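Local coordinates for putative nucleoprotein (Infectious salmon anemia virus, PDB 4EWC) that encapsidates the negative-strand viral RNA, shielding it from nucleases and forming the ribonucleoprotein that serves as template for transcription and replication, at residues C347-E350 with E351-L354. Numbering follows the deposited sequence.
Sequences CRTE and EQRL
Thr-349 and Gln-352 grip each other at the start of helix 350-358. The Thr-349 hydroxyl donates to Gln-352 OE1 (OG1 to OE1 2.6 Å), approaching from above the amide plane, and in return accepts a long, weak bond from Gln-352 N (3.5 Å to OG1). With OG1 set between its backbone N and carbonyl carbon (chi1 70°), Thr-349 turns the hydroxyl toward the first turn. On this inner side Cys-347 SG lies 3.6 Å from Gln-352 CB, while Cys-347 CB meets Arg-353 CG; Phe-379 of helix 369-381 touches both Cys-347 and Gln-352. The amide of Gln-352 is held at both ends: NE2 donates to Asp-382 O, and a water that accepts from Arg-348 N also lies 3.1 Å from Gln-352 OE1.

This is an N-cap, with Thr-349 as the capping residue, where the loop after helix 334-346 turns into the next helix of the helical-bundle region. The Thr-349 carbonyl accepts from Arg-353 N, and Glu-350 O from Leu-354 N in a nearly straight bond of 3.0 Å, opening the regular helical pattern.

The outer side is looser and carries charge. Glu-350 OE1 reaches Arg-353 NH1 in a salt bridge of 3.0 Å because the side chain leaves anti to the backbone N (chi1 178°) and then bends at the next bond. The carboxylate meets the guanidinium at its edge, the two planes 48° apart, while Thr-349 O lies over one guanidinium face, displaced toward its rim. Farther out, exposed Leu-354 rests CD2 only loosely against Glu-350 OE2, 3.8 Å away.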
loop_
_atom_site.group_PDB
_atom_site.type_symbol
_atom_site.label_atom_id
_atom_site.label_comp_id
_atom_site.label_asym_id
_atom_site.label_seq_id
_atom_site.Cartn_x
_atom_site.Cartn_y
_atom_site.Cartn_z
ATOM N N CYS A 347 -22.392 13.987 13.362
ATOM C CA CYS A 347 -22.266 12.575 13.660
ATOM C C CYS A 347 -23.097 11.711 12.727
ATOM O O CYS A 347 -24.216 12.063 12.350
ATOM C CB CYS A 347 -22.650 12.283 15.107
ATOM S SG CYS A 347 -21.626 13.081 16.290
ATOM N N ARG A 348 -22.530 10.561 12.381
ATOM C CA ARG A 348 -23.138 9.646 11.437
ATOM C C ARG A 348 -23.369 8.281 12.065
ATOM O O ARG A 348 -23.924 7.384 11.425
ATOM C CB ARG A 348 -22.281 9.521 10.204
ATOM C CG ARG A 348 -22.256 10.799 9.386
ATOM C CD ARG A 348 -21.089 10.818 8.416
ATOM N NE ARG A 348 -21.110 9.698 7.491
ATOM C CZ ARG A 348 -20.293 8.651 7.566
ATOM N NH1 ARG A 348 -19.372 8.568 8.528
ATOM N NH2 ARG A 348 -20.393 7.676 6.666
ATOM N N THR A 349 -22.938 8.125 13.311
ATOM C CA THR A 349 -23.362 6.988 14.095
ATOM C C THR A 349 -23.998 7.478 15.385
ATOM O O THR A 349 -23.680 8.564 15.868
ATOM C CB THR A 349 -22.201 6.025 14.421
ATOM O OG1 THR A 349 -21.307 6.637 15.365
ATOM C CG2 THR A 349 -21.449 5.624 13.153
ATOM N N GLU A 350 -24.901 6.675 15.940
ATOM C CA GLU A 350 -25.647 7.063 17.138
ATOM C C GLU A 350 -24.713 7.168 18.318
ATOM O O GLU A 350 -24.866 8.034 19.177
ATOM C CB GLU A 350 -26.743 6.045 17.441
ATOM C CG GLU A 350 -27.527 6.360 18.709
ATOM C CD GLU A 350 -28.410 7.593 18.548
ATOM O OE1 GLU A 350 -28.415 8.180 17.448
ATOM O OE2 GLU A 350 -29.092 7.968 19.520
ATOM N N GLU A 351 -23.751 6.256 18.346
ATOM C CA GLU A 351 -22.747 6.229 19.388
ATOM C C GLU A 351 -22.063 7.582 19.550
ATOM O O GLU A 351 -21.879 8.062 20.655
ATOM C CB GLU A 351 -21.712 5.160 19.065
ATOM C CG GLU A 351 -20.461 5.212 19.929
ATOM C CD GLU A 351 -20.708 4.784 21.349
ATOM O OE1 GLU A 351 -21.416 3.768 21.561
ATOM O OE2 GLU A 351 -20.186 5.456 22.269
ATOM N N GLN A 352 -21.687 8.193 18.431
ATOM C CA GLN A 352 -21.053 9.501 18.456
ATOM C C GLN A 352 -22.026 10.599 18.898
ATOM O O GLN A 352 -21.631 11.555 19.564
ATOM C CB GLN A 352 -20.449 9.799 17.106
ATOM C CG GLN A 352 -19.264 8.905 16.815
ATOM C CD GLN A 352 -18.891 8.806 15.337
ATOM O OE1 GLN A 352 -19.728 8.532 14.478
ATOM N NE2 GLN A 352 -17.613 9.008 15.048
ATOM N N ARG A 353 -23.299 10.452 18.532
ATOM C CA ARG A 353 -24.322 11.436 18.889
ATOM C C ARG A 353 -24.527 11.515 20.407
ATOM O O ARG A 353 -24.503 12.604 20.974
ATOM C CB ARG A 353 -25.653 11.159 18.164
ATOM C CG ARG A 353 -25.561 11.341 16.661
ATOM C CD ARG A 353 -26.918 11.339 15.966
ATOM N NE ARG A 353 -26.753 11.042 14.546
ATOM C CZ ARG A 353 -26.899 9.833 14.009
ATOM N NH1 ARG A 353 -27.264 8.809 14.769
ATOM N NH2 ARG A 353 -26.695 9.654 12.707
ATOM N N LEU A 354 -24.733 10.363 21.047
ATOM C CA LEU A 354 -24.835 10.288 22.500
ATOM C C LEU A 354 -23.569 10.820 23.129
ATOM O O LEU A 354 -23.607 11.671 24.014
ATOM C CB LEU A 354 -25.051 8.840 22.967
ATOM C CG LEU A 354 -26.334 8.235 22.403
ATOM C CD1 LEU A 354 -26.491 6.810 22.896
ATOM C CD2 LEU A 354 -27.530 9.105 22.778
HETATM O O HOH W 1 -19.838 10.675 12.227
#